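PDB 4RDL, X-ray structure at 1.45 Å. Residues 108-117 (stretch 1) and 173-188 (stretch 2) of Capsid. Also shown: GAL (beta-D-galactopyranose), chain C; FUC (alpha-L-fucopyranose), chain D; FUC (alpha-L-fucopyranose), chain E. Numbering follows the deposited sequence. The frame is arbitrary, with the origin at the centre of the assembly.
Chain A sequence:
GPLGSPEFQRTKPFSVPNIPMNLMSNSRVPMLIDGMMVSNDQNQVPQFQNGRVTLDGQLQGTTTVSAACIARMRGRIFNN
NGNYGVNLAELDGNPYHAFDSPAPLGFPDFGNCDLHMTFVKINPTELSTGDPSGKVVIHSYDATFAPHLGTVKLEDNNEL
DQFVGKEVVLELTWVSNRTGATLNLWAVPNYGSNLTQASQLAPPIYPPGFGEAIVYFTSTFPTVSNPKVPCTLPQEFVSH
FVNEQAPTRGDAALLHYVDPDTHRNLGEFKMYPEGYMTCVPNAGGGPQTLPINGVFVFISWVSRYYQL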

# COMPACT_ATOMS: atom_id res chain seq x y z
N PRO A 108 6.68 8.49 8.31
CA PRO A 108 6.07 7.94 9.53
C PRO A 108 5.66 9.04 10.52
O PRO A 108 6.43 9.98 10.76
CB PRO A 108 7.19 7.09 10.14
CG PRO A 108 8.00 6.66 8.97
CD PRO A 108 8.00 7.87 8.04
N ASP A 109 4.46 8.92 11.10
CA ASP A 109 4.01 9.91 12.09
C ASP A 109 4.00 9.36 13.52
O ASP A 109 3.20 9.76 14.35
CB ASP A 109 2.67 10.55 11.69
CG ASP A 109 1.48 9.60 11.79
OD1 ASP A 109 1.68 8.40 12.03
OD2 ASP A 109 0.33 10.08 11.62
N PHE A 110 4.94 8.46 13.79
CA PHE A 110 5.16 7.95 15.13
C PHE A 110 6.27 8.76 15.79
O PHE A 110 7.40 8.80 15.30
CB PHE A 110 5.51 6.46 15.10
CG PHE A 110 4.42 5.63 14.47
CD1 PHE A 110 3.25 5.37 15.17
CD2 PHE A 110 4.54 5.16 13.18
CE1 PHE A 110 2.23 4.64 14.58
CE2 PHE A 110 3.52 4.43 12.58
CZ PHE A 110 2.37 4.17 13.29
N GLY A 111 5.92 9.42 16.89
CA GLY A 111 6.82 10.34 17.55
C GLY A 111 7.43 9.81 18.83
O GLY A 111 6.83 8.98 19.52
N ASN A 112 8.63 10.31 19.15
CA ASN A 112 9.32 9.99 20.39
C ASN A 112 9.61 8.51 20.57
O ASN A 112 9.54 7.99 21.68
CB ASN A 112 8.56 10.51 21.62
CG ASN A 112 9.49 10.74 22.80
OD1 ASN A 112 10.57 11.30 22.64
ND2 ASN A 112 9.08 10.30 23.98
N CYS A 113 9.96 7.84 19.47
CA CYS A 113 10.20 6.41 19.52
C CYS A 113 11.28 5.99 18.53
O CYS A 113 11.81 6.82 17.79
CB CYS A 113 8.90 5.63 19.28
SG CYS A 113 8.09 6.05 17.71
N ASP A 114 11.60 4.70 18.54
CA ASP A 114 12.64 4.17 17.67
C ASP A 114 12.00 3.51 16.45
O ASP A 114 11.24 2.54 16.58
CB ASP A 114 13.50 3.14 18.41
CG ASP A 114 14.41 3.77 19.46
OD1 ASP A 114 14.32 4.99 19.71
OD2 ASP A 114 15.22 3.01 20.03
N LEU A 115 12.28 4.08 15.29
CA LEU A 115 11.79 3.56 14.02
C LEU A 115 12.82 2.60 13.44
O LEU A 115 13.93 3.02 13.07
CB LEU A 115 11.54 4.69 13.03
CG LEU A 115 10.72 5.88 13.56
CD1 LEU A 115 10.70 6.99 12.52
CD2 LEU A 115 9.30 5.44 13.92
N HIS A 116 12.46 1.33 13.35
CA HIS A 116 13.36 0.33 12.80
C HIS A 116 13.03 0.16 11.33
O HIS A 116 11.99 -0.40 10.98
CB HIS A 116 13.21 -1.00 13.55
CG HIS A 116 13.52 -0.88 15.01
ND1 HIS A 116 14.77 -1.16 15.53
CD2 HIS A 116 12.76 -0.47 16.06
CE1 HIS A 116 14.76 -0.95 16.83
NE2 HIS A 116 13.56 -0.52 17.18
N MET A 117 13.92 0.68 10.49
CA MET A 117 13.67 0.77 9.06
C MET A 117 14.43 -0.31 8.30
O MET A 117 15.56 -0.67 8.66
CB MET A 117 14.11 2.13 8.51
CG MET A 117 13.61 3.34 9.29
SD MET A 117 11.82 3.54 9.29
CE MET A 117 11.50 4.00 7.60
N THR A 173 9.72 -1.12 9.38
CA THR A 173 9.56 -2.55 9.65
C THR A 173 8.92 -2.81 11.01
O THR A 173 8.00 -3.62 11.14
CB THR A 173 10.90 -3.29 9.55
OG1 THR A 173 11.43 -3.06 8.24
CG2 THR A 173 10.74 -4.79 9.77
N TRP A 174 9.42 -2.12 12.03
CA TRP A 174 8.83 -2.20 13.35
C TRP A 174 9.22 -0.97 14.18
O TRP A 174 10.06 -0.17 13.76
CB TRP A 174 9.18 -3.53 14.05
CG TRP A 174 10.64 -3.76 14.37
CD1 TRP A 174 11.64 -4.06 13.49
CD2 TRP A 174 11.23 -3.76 15.67
NE1 TRP A 174 12.84 -4.22 14.17
CE2 TRP A 174 12.61 -4.05 15.51
CE3 TRP A 174 10.74 -3.54 16.97
CZ2 TRP A 174 13.49 -4.12 16.59
CZ3 TRP A 174 11.62 -3.62 18.04
CH2 TRP A 174 12.98 -3.90 17.84
N VAL A 175 8.57 -0.83 15.34
CA VAL A 175 8.74 0.33 16.20
C VAL A 175 8.94 -0.15 17.63
O VAL A 175 8.30 -1.12 18.06
CB VAL A 175 7.49 1.25 16.14
CG1 VAL A 175 7.64 2.44 17.10
CG2 VAL A 175 7.24 1.73 14.71
N SER A 176 9.83 0.51 18.36
CA SER A 176 9.96 0.26 19.79
C SER A 176 10.05 1.58 20.56
O SER A 176 10.24 2.65 19.97
CB SER A 176 11.18 -0.62 20.09
OG SER A 176 12.37 0.03 19.68
N ASN A 177 9.92 1.49 21.88
CA ASN A 177 9.98 2.69 22.71
C ASN A 177 11.39 3.27 22.80
O ASN A 177 12.39 2.56 22.69
CB ASN A 177 9.46 2.41 24.12
CG ASN A 177 10.35 1.47 24.89
OD1 ASN A 177 10.44 0.29 24.57
ND2 ASN A 177 11.00 1.98 25.94
N ARG A 178 11.44 4.58 22.99
CA ARG A 178 12.67 5.26 23.37
C ARG A 178 13.01 4.86 24.79
O ARG A 178 12.14 4.80 25.65
CB ARG A 178 12.43 6.77 23.31
CG ARG A 178 13.52 7.61 23.90
CD ARG A 178 13.11 9.07 23.89
NE ARG A 178 14.20 9.92 24.35
CZ ARG A 178 14.18 11.24 24.32
NH1 ARG A 178 13.12 11.88 23.85
NH2 ARG A 178 15.23 11.93 24.77
N THR A 179 14.28 4.57 25.04
CA THR A 179 14.72 4.27 26.39
C THR A 179 14.23 5.33 27.37
O THR A 179 14.41 6.53 27.13
CB THR A 179 16.25 4.17 26.48
OG1 THR A 179 16.71 3.11 25.63
CG2 THR A 179 16.68 3.88 27.92
N GLY A 180 13.62 4.90 28.46
CA GLY A 180 13.14 5.81 29.48
C GLY A 180 11.73 6.32 29.24
O GLY A 180 11.20 7.07 30.06
N ALA A 181 11.13 5.92 28.13
CA ALA A 181 9.78 6.37 27.80
C ALA A 181 8.89 5.20 27.43
O ALA A 181 9.37 4.12 27.07
CB ALA A 181 9.83 7.37 26.65
N THR A 182 7.57 5.40 27.51
CA THR A 182 6.64 4.41 26.98
C THR A 182 6.40 4.72 25.50
O THR A 182 6.63 5.84 25.05
CB THR A 182 5.30 4.43 27.72
OG1 THR A 182 4.70 5.72 27.58
CG2 THR A 182 5.52 4.13 29.19
N LEU A 183 5.95 3.71 24.76
CA LEU A 183 5.60 3.92 23.36
C LEU A 183 4.22 4.56 23.28
O LEU A 183 3.22 3.97 23.69
CB LEU A 183 5.63 2.60 22.59
CG LEU A 183 5.31 2.68 21.10
CD1 LEU A 183 6.26 3.64 20.37
CD2 LEU A 183 5.37 1.29 20.47
N ASN A 184 4.19 5.79 22.77
CA ASN A 184 2.95 6.57 22.71
C ASN A 184 2.54 6.78 21.26
O ASN A 184 3.14 7.59 20.54
CB ASN A 184 3.16 7.92 23.41
CG ASN A 184 1.94 8.82 23.33
OD1 ASN A 184 0.89 8.42 22.84
ND2 ASN A 184 2.08 10.05 23.81
N LEU A 185 1.53 6.04 20.82
CA LEU A 185 1.09 6.07 19.43
C LEU A 185 0.29 7.33 19.08
O LEU A 185 -0.12 7.51 17.93
CB LEU A 185 0.31 4.80 19.08
CG LEU A 185 1.08 3.50 19.31
CD1 LEU A 185 0.27 2.32 18.79
CD2 LEU A 185 2.46 3.54 18.65
N TRP A 186 0.08 8.20 20.07
CA TRP A 186 -0.58 9.49 19.88
C TRP A 186 0.41 10.67 19.91
O TRP A 186 0.02 11.81 19.69
CB TRP A 186 -1.65 9.70 20.95
CG TRP A 186 -3.01 9.12 20.61
CD1 TRP A 186 -4.10 9.79 20.12
CD2 TRP A 186 -3.41 7.75 20.74
NE1 TRP A 186 -5.15 8.92 19.95
CE2 TRP A 186 -4.75 7.66 20.32
CE3 TRP A 186 -2.76 6.59 21.18
CZ2 TRP A 186 -5.46 6.46 20.32
CZ3 TRP A 186 -3.46 5.40 21.17
CH2 TRP A 186 -4.80 5.34 20.75
N ALA A 187 1.69 10.39 20.18
CA ALA A 187 2.69 11.45 20.16
C ALA A 187 2.85 12.01 18.76
O ALA A 187 2.87 11.26 17.78
CB ALA A 187 4.03 10.94 20.66
N VAL A 188 2.97 13.33 18.66
CA VAL A 188 3.24 13.98 17.38
C VAL A 188 4.74 14.18 17.24
O VAL A 188 5.37 14.77 18.12
CB VAL A 188 2.53 15.35 17.28
CG1 VAL A 188 2.77 15.97 15.92
CG2 VAL A 188 1.04 15.20 17.53
C1 GAL C . 16.24 -1.79 22.93
C2 GAL C . 15.85 -1.45 21.51
C3 GAL C . 15.73 0.02 21.30
C4 GAL C . 14.88 0.63 22.26
C5 GAL C . 15.36 0.30 23.64
C6 GAL C . 14.54 0.85 24.72
O2 GAL C . 16.82 -2.00 20.63
O3 GAL C . 15.30 0.29 19.95
O4 GAL C . 13.51 0.17 22.08
O5 GAL C . 15.42 -1.17 23.84
O6 GAL C . 15.02 0.70 25.97
C1 FUC D . 13.46 -4.59 25.20
C2 FUC D . 12.32 -3.88 25.89
C3 FUC D . 12.05 -2.59 25.23
C4 FUC D . 11.78 -2.75 23.83
C5 FUC D . 12.86 -3.50 23.14
C6 FUC D . 12.49 -3.81 21.78
O2 FUC D . 12.63 -3.69 27.27
O3 FUC D . 10.97 -1.91 25.90
O4 FUC D . 10.53 -3.44 23.63
O5 FUC D . 13.19 -4.78 23.85
C1 FUC E . 16.24 -2.76 19.63
C2 FUC E . 17.23 -3.03 18.58
C3 FUC E . 18.34 -3.87 19.10
C4 FUC E . 17.86 -5.14 19.71
C5 FUC E . 16.76 -4.90 20.72
C6 FUC E . 16.18 -6.17 21.23
O2 FUC E . 17.74 -1.82 18.10
O3 FUC E . 19.27 -4.12 18.10
O4 FUC E . 17.39 -5.99 18.71
O5 FUC E . 15.72 -4.07 20.20
O HOH W 1 1.01 11.29 15.64
O HOH W 2 3.31 8.52 17.81
O HOH W 3 6.35 7.34 21.76
O HOH W 4 8.90 5.77 23.15
O HOH W 5 6.64 8.79 24.17
O HOH W 6 16.02 4.01 22.60

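A buried polar group is tolerated when it has a partner, and the contact between residues 108-117 and 173-188 of this capsid protein shows three ways of supplying one: the backbone of a neighbouring strand, a side chain, or a bridging water. Together the stretches bury 872 Å² of surface.

Where both chains are extended they run antiparallel, and the main chain satisfies itself. Asp114 N donates to Ser176 O at 2.8 Å, and Ser176 N returns a bond to Asp114 O at 3.0 Å. Two residues on, His116 N donates to Trp174 O at 2.9 Å, while His116 O accepts twice, from Thr173 N at 2.9 Å and from Trp174 N at 3.3 Å. Between these pairs, Val175 CA lies 3.4 Å from Asp114 O, a CA-H...O contact that supplements the conventional bond to that carbonyl.

The two faces of this sheet differ sharply in chemistry. Leu115 and Val175 share one face, with Leu115 CD2 4.3 Å from Val175 CG2. Cys113 extends the apolar surface: its SG packs 3.7 Å from Val175 CG1 and its CB 3.5 Å from Leu183 CD1. The side chains of Leu115, Val175 and Leu183 suit a buried position because they leave no donor or acceptor to be answered, and the weakly polar thiol of Cys113 is tolerated beside them. Further out, Phe110 CD1 meets Leu185 CD2 at 4.0 Å.

The other face carries Asp114, His116, Trp174 and Ser176. The His116 ring stacks face to face on the six-membered ring of Trp174, with centroids 3.6 Å apart and planes at 7°, while His116 CB sits over the five-membered ring. Stacking occupies a ring face and leaves the edge free, so His116 NE2 can hydrogen-bond Ser176 OG at 2.8 Å. Polar groups here also serve the glycan: GAL O3 donates to Asp114 OD2 at 2.7 Å, and GAL O4 donates to Asn177 O, also at 2.7 Å. Asp114 OD2 additionally accepts from water 6, 2.9 Å away, which in turn accepts from Thr179 N at 3.0 Å.

Beyond the strands the two backbones no longer hydrogen-bond to each other directly, and waters bridge many of their polar groups. Water 2 accepts from Gly111 N at 2.9 Å and donates to Asn184 O at 2.9 Å and Ala187 O at 2.8 Å. Water 1 donates to Ala187 O at 2.8 Å and to Asp109 O at 3.0 Å, joining two carbonyls that could not bond each other. Water 4 accepts from Arg178 N at 2.8 Å and lies 2.7 Å from Asn112 O. Glycine fits at 111 because an ideal CB would lie 2.9 Å from Val188 C, a clash; the small Ala187 points its CB toward this segment, 3.6 Å from Gly111 O.

At the partly exposed margin, Asn112 uses both ends of its amide. Its OD1 accepts from Arg178 NH1 at 2.9 Å, at the edge of the guanidinium that an extended side chain delivers, and its ND2 donates to water 5 at 2.9 Å, and water 5 donates in turn to Thr182 O at 3.1 Å.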